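Local structure of Mgp-operon protein 3 (Mycoplasma pneumoniae, 6RJ1) at residues Asn183-Ala186 and Gln187-His191; Leu513-Asp517 and Asp518-Asp522; Ala570-Asn574 and Gln575-Trp579; Tyr638-Ser642 and Asp643-Thr647. The protein is a membrane-associated adhesin of a human pathogen that acts in cell adhesion and probably recognises sugars at the host cell surface. One frame throughout, in Å; residues are numbered along the deposited sequence.

Contact 1: residues Asn183-Ala186 and Gln187-His191; sequences NGVA and QDTVH
Val185 lays its CG1 methyl across Thr189 and Val190, meeting Thr189 CB and Val190 CG2 at 3.7 Å each. CG1 stands trans to the backbone N (chi1 151°), which carries it onto the first turn of helix 187-192. Ala186 is the N-cap, so Val185 precedes the cap and Val190 is the fourth residue of the helix: their apolar touch is the pairing known as a hydrophobic staple. Branched valines suit both places, offering a methyl without a flexible chain. Alanine as N-cap offers no capping oxygen from its side chain. Its backbone O accepts weakly from Val190 N at 3.4 Å, the ordinary first helical bond, and from Thr189 N at 3.2 Å. The methyl CB of Ala186 lies beside Asp188 OD1. Further along, His191 ND1 gives a weak bond to Gln187 O, and Val190 CG1 sits 4.0 Å above the imidazole centre. Across the junction itself, then, the contact is apolar packing and weak main-chain bonds, while the polar ends of Asp188 and Thr189 are spent on a salt bridge to Lys216 and a hydrogen bond to Glu197; the positive end of the helix dipole would probably favour the carboxylate of Asp188.

Contact 2: residues Leu513-Asp517 and Asp518-Asp522; sequences LGFKD and DSNSD
The hydroxyl of Ser519 meets the carboxylate of Asp517 from well above its plane, 66° out of it, with OG 2.7 Å from OD2. The other oxygen, OD1, takes a weak, bent bond from Asp518 N (2.9 Å). These residues form a type I beta turn, Asp517 to Asn520, closed by Asn520 N giving a bond to Asp517 O at 3.1 Å. Ser519 reaches the carboxylate because OG sits between the backbone N and carbonyl carbon (chi1 61°), folded back over its own chain; a short polar side chain fits here, at the third position of the turn. Asn520 then starts an Asx turn, its OD1 accepting from Asp522 N at 3.0 Å in a nearly straight bond (170°). Its other amide atom, ND2, lies at the edge of the Phe515 ring, 3.8 Å from CE2, the two planes being steeply inclined. ND2 also donates to Lys645 O and Ala648 O, so the carboxamide is held at both ends, OD1 by Asp522 N and ND2 by the two carbonyls. The turn stands at the surface in the loop between helix 503-511 and strand 538-546: Gly514, with positive phi, leaves the helix, buried Phe515 settles against Lys645, and Asp522 forms a salt bridge with Lys649 just ahead of strand 650-654.

Contact 3: residues Ala570-Asn574 and Gln575-Trp579; sequences ASTYN and QALAW
Two overlapping beta turns, type I from Ala570 to Tyr573 and type II from Thr572 to Gln575, bring the chain round from strand 549-563 into strand 575-577, its antiparallel partner in a mixed sheet; the family belongs to the beta-propeller clan. Within this bend Thr572 is met by two side chains, Gln575 and Leu577. The aliphatic part of Gln575 slants past it, CG lying 3.9 Å from Thr572 CB. Leu577 approaches at about a right angle and sets its CD2 methyl end-on against Thr572 CG2, 3.6 Å away. With CG trans to its carbonyl carbon (chi1 -55°), Leu577 sends this branch back toward the turn. Threonine serves two purposes here: CG2 joins the apolar packing, while OG1 is directed to Asp563 on the neighbouring strand. The type II turn is closed loosely, Gln575 N giving a weak bond to Thr572 O at 3.4 Å. Its third position falls to Asn574, whose left-handed backbone (phi 63°) is better tolerated by asparagine than by most residues with a side chain. Asn574 CB in turn rests 3.9 Å above one face of the Tyr573 ring, toward its rim. Gln575 is buried, and its amide is satisfied at both ends: OE1 accepts from Val185 N, and NE2 reaches forward to the next residue of its own strand, donating to Ala576 O at 3.0 Å with an angle of 158°, the carbonyl oxygen lying close to the carboxamide plane.

Contact 4: residues Tyr638-Ser642 and Asp643-Thr647; sequences YPVKS and DQKAT
Lys641 runs out with CG trans to its backbone N (chi1 -152°) and bends at its third torsion, while Asp643 tucks CG between its own N and carbonyl carbon (chi1 73°); the two side chains thereby meet. It is the aliphatic part of the lysine that touches: CD lies 3.3 Å from Asp643 OD1, whereas NZ remains 4.7 Å from that oxygen, too far for a salt bridge. Between them the backbone curls tightly. Gln644 N donates to Lys641 O at 2.8 Å, from well above the carbonyl plane, and Lys645 N makes a weak bond to Ser642 O at 3.4 Å. Lys645 leans back over this second carbonyl, with CB and CG beside Ser642 O, and its CE passes 3.8 Å from Ser642 OG. Val640 CG1 packs 4.1 Å from Lys645 CG, branched methyl against methylene. The Lys645 side chain also touches Phe515 and Asp517 of the loop after helix 503-511. The approach to the curl is set by Pro639, centre of an inverse gamma turn in which Val640 N bonds Tyr638 O at 2.8 Å; Pro639 CD lies over one face of the Tyr638 ring. Lysine suits this surface because it can pack its methylenes while its ammonium group probably stays near solvent. The chemistry is thus mainly that of a main-chain turn lined by lysine methylenes, with any Lys641-Asp643 attraction probably acting at a distance.

From the N terminus the four contacts follow in series, none nesting in or crossing another, yet they gather on one side of the chain's centre. Contact 1 ends the loop after helix 176-179, opens helix 187-192 and lies against contact 3, their centres about 8 Å apart, with Ser571 touching Val185 and Thr189. Contact 2 bends the loop from helix 503-511 to strand 538-546; contact 3 returns the chain into strand 575-577. Contact 4, in the loop between strands 614-616 and 650-654, joins the group: Tyr638 and Pro639 pack on Leu577 and Trp579 of contact 3, Val190 and His191 of contact 1 lie beside it, and Lys645 touches Phe515 and Asp517 of contact 2.

Contact 1: residues Asn183-Ala186 and Gln187-His191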
loop_
_atom_site.group_PDB
_atom_site.type_symbol
_atom_site.label_atom_id
_atom_site.label_comp_id
_atom_site.label_asym_id
_atom_site.label_seq_id
_atom_site.Cartn_x
_atom_site.Cartn_y
_atom_site.Cartn_z
ATOM N N ASN A 183 4.219 15.330 18.469
ATOM C CA ASN A 183 5.556 14.755 18.567
ATOM C C ASN A 183 5.812 14.043 19.886
ATOM O O ASN A 183 5.405 14.517 20.951
ATOM C CB ASN A 183 6.620 15.839 18.387
ATOM C CG ASN A 183 7.139 16.018 16.997
ATOM O OD1 ASN A 183 7.088 15.125 16.137
ATOM N ND2 ASN A 183 7.688 17.188 16.767
ATOM N N GLY A 184 6.518 12.927 19.785
ATOM C CA GLY A 184 6.960 12.152 20.927
ATOM C C GLY A 184 8.108 12.851 21.631
ATOM O O GLY A 184 8.587 13.897 21.179
ATOM N N VAL A 185 8.542 12.281 22.750
ATOM C CA VAL A 185 9.621 12.785 23.591
ATOM C C VAL A 185 10.991 12.729 22.862
ATOM O O VAL A 185 11.184 11.854 22.028
ATOM C CB VAL A 185 9.558 12.006 24.935
ATOM C CG1 VAL A 185 10.910 11.869 25.610
ATOM C CG2 VAL A 185 8.553 12.651 25.877
ATOM N N ALA A 186 11.901 13.700 23.123
ATOM C CA ALA A 186 13.239 13.757 22.525
ATOM C C ALA A 186 14.091 12.611 23.063
ATOM O O ALA A 186 13.885 12.201 24.201
ATOM C CB ALA A 186 13.894 15.082 22.855
ATOM N N GLN A 187 15.050 12.101 22.277
ATOM C CA GLN A 187 15.860 10.974 22.747
ATOM C C GLN A 187 16.750 11.300 23.971
ATOM O O GLN A 187 17.006 10.377 24.737
ATOM C CB GLN A 187 16.654 10.294 21.615
ATOM C CG GLN A 187 17.763 11.090 20.959
ATOM C CD GLN A 187 18.579 10.230 20.015
ATOM O OE1 GLN A 187 18.499 8.986 19.993
ATOM N NE2 GLN A 187 19.393 10.878 19.203
ATOM N N ASP A 188 17.130 12.583 24.222
ATOM C CA ASP A 188 17.935 12.929 25.420
ATOM C C ASP A 188 17.151 12.745 26.719
ATOM O O ASP A 188 17.734 12.352 27.724
ATOM C CB ASP A 188 18.568 14.337 25.339
ATOM C CG ASP A 188 17.622 15.532 25.230
ATOM O OD1 ASP A 188 16.427 15.325 24.910
ATOM O OD2 ASP A 188 18.086 16.674 25.438
ATOM N N THR A 189 15.825 12.992 26.680
ATOM C CA THR A 189 14.902 12.816 27.811
ATOM C C THR A 189 14.722 11.314 28.079
ATOM O O THR A 189 14.696 10.901 29.232
ATOM C CB THR A 189 13.561 13.532 27.523
ATOM O OG1 THR A 189 13.807 14.917 27.272
ATOM C CG2 THR A 189 12.554 13.396 28.660
ATOM N N VAL A 190 14.613 10.507 27.010
ATOM C CA VAL A 190 14.449 9.054 27.104
ATOM C C VAL A 190 15.598 8.389 27.884
ATOM O O VAL A 190 15.339 7.593 28.789
ATOM C CB VAL A 190 14.231 8.408 25.703
ATOM C CG1 VAL A 190 14.375 6.887 25.743
ATOM C CG2 VAL A 190 12.882 8.804 25.117
ATOM N N HIS A 191 16.848 8.746 27.558
ATOM C CA HIS A 191 18.023 8.116 28.147
ATOM C C HIS A 191 18.593 8.791 29.373
ATOM O O HIS A 191 19.283 8.127 30.145
ATOM C CB HIS A 191 19.113 7.944 27.087
ATOM C CG HIS A 191 18.689 7.054 25.959
ATOM N ND1 HIS A 191 18.382 7.568 24.714
ATOM C CD2 HIS A 191 18.493 5.713 25.943
ATOM C CE1 HIS A 191 18.041 6.529 23.976
ATOM N NE2 HIS A 191 18.096 5.391 24.673
#

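Contact 2: residues Leu513-Asp517 and Asp518-Asp522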
loop_
_atom_site.group_PDB
_atom_site.type_symbol
_atom_site.label_atom_id
_atom_site.label_comp_id
_atom_site.label_asym_id
_atom_site.label_seq_id
_atom_site.Cartn_x
_atom_site.Cartn_y
_atom_site.Cartn_z
ATOM N N LEU A 513 10.656 -1.887 13.679
ATOM C CA LEU A 513 9.509 -2.749 13.979
ATOM C C LEU A 513 9.246 -2.852 15.465
ATOM O O LEU A 513 8.104 -3.037 15.878
ATOM C CB LEU A 513 9.653 -4.156 13.362
ATOM C CG LEU A 513 9.529 -4.297 11.828
ATOM C CD1 LEU A 513 9.905 -5.696 11.380
ATOM C CD2 LEU A 513 8.121 -3.999 11.338
ATOM N N GLY A 514 10.297 -2.730 16.263
ATOM C CA GLY A 514 10.190 -2.800 17.711
ATOM C C GLY A 514 11.507 -3.029 18.414
ATOM O O GLY A 514 12.573 -2.998 17.793
ATOM N N PHE A 515 11.419 -3.274 19.722
ATOM C CA PHE A 515 12.565 -3.495 20.593
ATOM C C PHE A 515 12.907 -4.973 20.788
ATOM O O PHE A 515 12.046 -5.802 21.094
ATOM C CB PHE A 515 12.347 -2.787 21.941
ATOM C CG PHE A 515 13.430 -2.979 22.972
ATOM C CD1 PHE A 515 14.592 -2.215 22.936
ATOM C CD2 PHE A 515 13.272 -3.898 24.003
ATOM C CE1 PHE A 515 15.590 -2.385 23.897
ATOM C CE2 PHE A 515 14.273 -4.068 24.967
ATOM C CZ PHE A 515 15.417 -3.300 24.915
ATOM N N LYS A 516 14.194 -5.271 20.649
ATOM C CA LYS A 516 14.756 -6.596 20.833
ATOM C C LYS A 516 16.082 -6.468 21.602
ATOM O O LYS A 516 16.920 -5.619 21.267
ATOM C CB LYS A 516 14.960 -7.275 19.470
ATOM C CG LYS A 516 15.276 -8.749 19.565
ATOM C CD LYS A 516 15.433 -9.367 18.185
ATOM C CE LYS A 516 15.204 -10.865 18.234
ATOM N NZ LYS A 516 16.301 -11.602 18.916
ATOM N N ASP A 517 16.241 -7.278 22.662
ATOM C CA ASP A 517 17.455 -7.337 23.473
ATOM C C ASP A 517 17.576 -8.698 24.125
ATOM O O ASP A 517 16.559 -9.295 24.479
ATOM C CB ASP A 517 17.511 -6.215 24.528
ATOM C CG ASP A 517 18.885 -6.008 25.158
ATOM O OD1 ASP A 517 19.888 -6.504 24.591
ATOM O OD2 ASP A 517 18.958 -5.354 26.213
ATOM N N ASP A 518 18.816 -9.191 24.276
ATOM C CA ASP A 518 19.093 -10.489 24.896
ATOM C C ASP A 518 18.590 -10.554 26.345
ATOM O O ASP A 518 18.136 -11.609 26.782
ATOM C CB ASP A 518 20.600 -10.808 24.848
ATOM C CG ASP A 518 21.181 -11.098 23.468
ATOM O OD1 ASP A 518 20.505 -11.792 22.666
ATOM O OD2 ASP A 518 22.329 -10.662 23.203
ATOM N N SER A 519 18.659 -9.418 27.076
ATOM C CA SER A 519 18.219 -9.272 28.471
ATOM C C SER A 519 16.697 -9.258 28.620
ATOM O O SER A 519 16.200 -9.448 29.723
ATOM C CB SER A 519 18.810 -8.005 29.085
ATOM O OG SER A 519 18.391 -6.834 28.403
ATOM N N ASN A 520 15.961 -9.011 27.530
ATOM C CA ASN A 520 14.508 -8.967 27.584
ATOM C C ASN A 520 13.886 -10.274 27.139
ATOM O O ASN A 520 14.217 -10.805 26.077
ATOM C CB ASN A 520 13.953 -7.787 26.775
ATOM C CG ASN A 520 12.522 -7.411 27.096
ATOM O OD1 ASN A 520 11.592 -8.229 27.046
ATOM N ND2 ASN A 520 12.303 -6.150 27.407
ATOM N N SER A 521 12.972 -10.785 27.967
ATOM C CA SER A 521 12.186 -11.992 27.711
ATOM C C SER A 521 10.798 -11.835 28.332
ATOM O O SER A 521 10.228 -12.792 28.853
ATOM C CB SER A 521 12.911 -13.255 28.187
ATOM O OG SER A 521 13.545 -13.106 29.446
ATOM N N ASP A 522 10.260 -10.600 28.266
ATOM C CA ASP A 522 8.947 -10.247 28.786
ATOM C C ASP A 522 7.920 -10.515 27.696
ATOM O O ASP A 522 8.070 -10.032 26.569
ATOM C CB ASP A 522 8.926 -8.769 29.218
ATOM C CG ASP A 522 7.853 -8.425 30.234
ATOM O OD1 ASP A 522 6.655 -8.706 29.961
ATOM O OD2 ASP A 522 8.201 -7.862 31.296
#

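Contact 3: residues Ala570-Asn574 and Gln575-Trp579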
loop_
_atom_site.group_PDB
_atom_site.type_symbol
_atom_site.label_atom_id
_atom_site.label_comp_id
_atom_site.label_asym_id
_atom_site.label_seq_id
_atom_site.Cartn_x
_atom_site.Cartn_y
_atom_site.Cartn_z
ATOM N N ALA A 570 6.030 7.759 32.548
ATOM C CA ALA A 570 7.115 7.223 31.714
ATOM C C ALA A 570 7.305 8.109 30.485
ATOM O O ALA A 570 6.330 8.663 29.962
ATOM C CB ALA A 570 6.822 5.788 31.295
ATOM N N SER A 571 8.571 8.282 30.071
ATOM C CA SER A 571 8.980 9.121 28.951
ATOM C C SER A 571 8.191 8.820 27.692
ATOM O O SER A 571 7.574 9.727 27.133
ATOM C CB SER A 571 10.475 8.961 28.687
ATOM O OG SER A 571 11.133 10.217 28.679
ATOM N N THR A 572 8.162 7.536 27.287
ATOM C CA THR A 572 7.501 7.093 26.066
ATOM C C THR A 572 6.109 6.486 26.320
ATOM O O THR A 572 5.602 5.749 25.473
ATOM C CB THR A 572 8.436 6.172 25.273
ATOM O OG1 THR A 572 8.889 5.111 26.110
ATOM C CG2 THR A 572 9.629 6.915 24.710
ATOM N N TYR A 573 5.467 6.849 27.448
ATOM C CA TYR A 573 4.120 6.387 27.792
ATOM C C TYR A 573 3.103 6.953 26.818
ATOM O O TYR A 573 3.146 8.151 26.536
ATOM C CB TYR A 573 3.759 6.785 29.236
ATOM C CG TYR A 573 2.283 6.709 29.579
ATOM C CD1 TYR A 573 1.666 5.485 29.833
ATOM C CD2 TYR A 573 1.509 7.862 29.674
ATOM C CE1 TYR A 573 0.311 5.411 30.156
ATOM C CE2 TYR A 573 0.153 7.801 30.000
ATOM C CZ TYR A 573 -0.443 6.574 30.241
ATOM O OH TYR A 573 -1.781 6.522 30.558
ATOM N N ASN A 574 2.190 6.093 26.311
ATOM C CA ASN A 574 1.107 6.435 25.377
ATOM C C ASN A 574 1.645 6.950 24.028
ATOM O O ASN A 574 0.981 7.752 23.364
ATOM C CB ASN A 574 0.123 7.453 26.027
ATOM C CG ASN A 574 -1.354 7.130 25.971
ATOM O OD1 ASN A 574 -1.825 6.290 25.197
ATOM N ND2 ASN A 574 -2.126 7.829 26.791
ATOM N N GLN A 575 2.838 6.485 23.614
ATOM C CA GLN A 575 3.406 6.928 22.348
ATOM C C GLN A 575 3.967 5.783 21.494
ATOM O O GLN A 575 4.339 4.724 22.016
ATOM C CB GLN A 575 4.449 8.057 22.547
ATOM C CG GLN A 575 5.903 7.610 22.675
ATOM C CD GLN A 575 6.883 8.710 22.362
ATOM O OE1 GLN A 575 7.055 9.667 23.124
ATOM N NE2 GLN A 575 7.571 8.588 21.245
ATOM N N ALA A 576 3.995 6.018 20.167
ATOM C CA ALA A 576 4.560 5.109 19.185
ATOM C C ALA A 576 6.041 5.456 19.065
ATOM O O ALA A 576 6.422 6.595 19.333
ATOM C CB ALA A 576 3.870 5.281 17.845
ATOM N N LEU A 577 6.876 4.477 18.712
ATOM C CA LEU A 577 8.311 4.686 18.593
ATOM C C LEU A 577 8.742 4.560 17.143
ATOM O O LEU A 577 8.849 3.456 16.603
ATOM C CB LEU A 577 9.089 3.749 19.529
ATOM C CG LEU A 577 8.694 3.812 21.002
ATOM C CD1 LEU A 577 9.000 2.530 21.693
ATOM C CD2 LEU A 577 9.351 4.966 21.694
ATOM N N ALA A 578 8.927 5.726 16.498
ATOM C CA ALA A 578 9.281 5.879 15.090
ATOM C C ALA A 578 10.167 7.097 14.916
ATOM O O ALA A 578 10.020 8.074 15.646
ATOM C CB ALA A 578 8.017 6.050 14.263
ATOM N N TRP A 579 11.080 7.056 13.943
ATOM C CA TRP A 579 11.985 8.176 13.690
ATOM C C TRP A 579 12.395 8.250 12.224
ATOM O O TRP A 579 12.330 7.241 11.506
ATOM C CB TRP A 579 13.228 8.088 14.597
ATOM C CG TRP A 579 13.990 6.809 14.422
ATOM C CD1 TRP A 579 14.948 6.547 13.488
ATOM C CD2 TRP A 579 13.783 5.587 15.144
ATOM N NE1 TRP A 579 15.345 5.236 13.576
ATOM C CE2 TRP A 579 14.647 4.622 14.586
ATOM C CE3 TRP A 579 12.937 5.207 16.203
ATOM C CZ2 TRP A 579 14.723 3.313 15.081
ATOM C CZ3 TRP A 579 12.983 3.899 16.660
ATOM C CH2 TRP A 579 13.889 2.978 16.124
#

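Contact 4: residues Tyr638-Ser642 and Asp643-Thr647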
loop_
_atom_site.group_PDB
_atom_site.type_symbol
_atom_site.label_atom_id
_atom_site.label_comp_id
_atom_site.label_asym_id
_atom_site.label_seq_id
_atom_site.Cartn_x
_atom_site.Cartn_y
_atom_site.Cartn_z
ATOM N N TYR A 638 18.060 2.266 19.917
ATOM C CA TYR A 638 16.602 2.244 20.086
ATOM C C TYR A 638 16.149 3.105 21.297
ATOM O O TYR A 638 16.803 3.058 22.337
ATOM C CB TYR A 638 16.082 0.785 20.211
ATOM C CG TYR A 638 14.586 0.660 20.032
ATOM C CD1 TYR A 638 14.026 0.521 18.768
ATOM C CD2 TYR A 638 13.725 0.746 21.119
ATOM C CE1 TYR A 638 12.642 0.476 18.589
ATOM C CE2 TYR A 638 12.339 0.726 20.950
ATOM C CZ TYR A 638 11.803 0.573 19.687
ATOM O OH TYR A 638 10.443 0.512 19.532
ATOM N N PRO A 639 15.026 3.866 21.179
ATOM C CA PRO A 639 14.576 4.720 22.304
ATOM C C PRO A 639 13.985 3.999 23.528
ATOM O O PRO A 639 12.798 4.148 23.835
ATOM C CB PRO A 639 13.546 5.641 21.645
ATOM C CG PRO A 639 13.009 4.848 20.511
ATOM C CD PRO A 639 14.181 4.074 19.986
ATOM N N VAL A 640 14.831 3.244 24.247
ATOM C CA VAL A 640 14.527 2.526 25.493
ATOM C C VAL A 640 15.740 2.720 26.411
ATOM O O VAL A 640 16.856 2.337 26.025
ATOM C CB VAL A 640 14.182 1.021 25.280
ATOM C CG1 VAL A 640 14.199 0.244 26.597
ATOM C CG2 VAL A 640 12.837 0.852 24.586
ATOM N N LYS A 641 15.524 3.338 27.610
ATOM C CA LYS A 641 16.565 3.599 28.618
ATOM C C LYS A 641 17.226 2.285 29.038
ATOM O O LYS A 641 16.527 1.298 29.268
ATOM C CB LYS A 641 15.982 4.331 29.840
ATOM C CG LYS A 641 17.010 5.197 30.561
ATOM C CD LYS A 641 16.591 5.576 31.979
ATOM C CE LYS A 641 15.935 6.930 32.080
ATOM N NZ LYS A 641 15.365 7.152 33.430
ATOM N N SER A 642 18.569 2.269 29.102
ATOM C CA SER A 642 19.395 1.103 29.448
ATOM C C SER A 642 18.870 0.270 30.629
ATOM O O SER A 642 18.815 -0.957 30.515
ATOM C CB SER A 642 20.845 1.520 29.690
ATOM O OG SER A 642 21.746 0.591 29.108
ATOM N N ASP A 643 18.466 0.930 31.745
ATOM C CA ASP A 643 17.936 0.254 32.933
ATOM C C ASP A 643 16.562 -0.404 32.697
ATOM O O ASP A 643 16.213 -1.346 33.412
ATOM C CB ASP A 643 17.918 1.200 34.153
ATOM C CG ASP A 643 16.874 2.308 34.172
ATOM O OD1 ASP A 643 16.189 2.501 33.145
ATOM O OD2 ASP A 643 16.740 2.978 35.221
ATOM N N GLN A 644 15.792 0.082 31.695
ATOM C CA GLN A 644 14.471 -0.452 31.347
ATOM C C GLN A 644 14.493 -1.533 30.249
ATOM O O GLN A 644 13.434 -2.056 29.900
ATOM C CB GLN A 644 13.510 0.681 30.955
ATOM C CG GLN A 644 12.480 1.004 32.023
ATOM C CD GLN A 644 12.982 2.077 32.951
ATOM O OE1 GLN A 644 12.805 3.272 32.705
ATOM N NE2 GLN A 644 13.627 1.675 34.036
ATOM N N LYS A 645 15.685 -1.873 29.722
ATOM C CA LYS A 645 15.839 -2.853 28.640
ATOM C C LYS A 645 15.304 -4.258 28.983
ATOM O O LYS A 645 14.678 -4.886 28.137
ATOM C CB LYS A 645 17.293 -2.921 28.144
ATOM C CG LYS A 645 17.716 -1.680 27.365
ATOM C CD LYS A 645 18.699 -1.971 26.240
ATOM C CE LYS A 645 20.149 -1.901 26.672
ATOM N NZ LYS A 645 21.069 -1.808 25.508
ATOM N N ALA A 646 15.532 -4.739 30.207
ATOM C CA ALA A 646 15.077 -6.062 30.634
ATOM C C ALA A 646 13.568 -6.133 30.898
ATOM O O ALA A 646 12.976 -7.203 30.769
ATOM C CB ALA A 646 15.843 -6.494 31.870
ATOM N N THR A 647 12.956 -4.994 31.259
ATOM C CA THR A 647 11.547 -4.889 31.643
ATOM C C THR A 647 10.639 -4.198 30.586
ATOM O O THR A 647 9.432 -4.073 30.814
ATOM C CB THR A 647 11.469 -4.206 33.031
ATOM O OG1 THR A 647 10.149 -4.344 33.560
ATOM C CG2 THR A 647 11.897 -2.730 33.012
#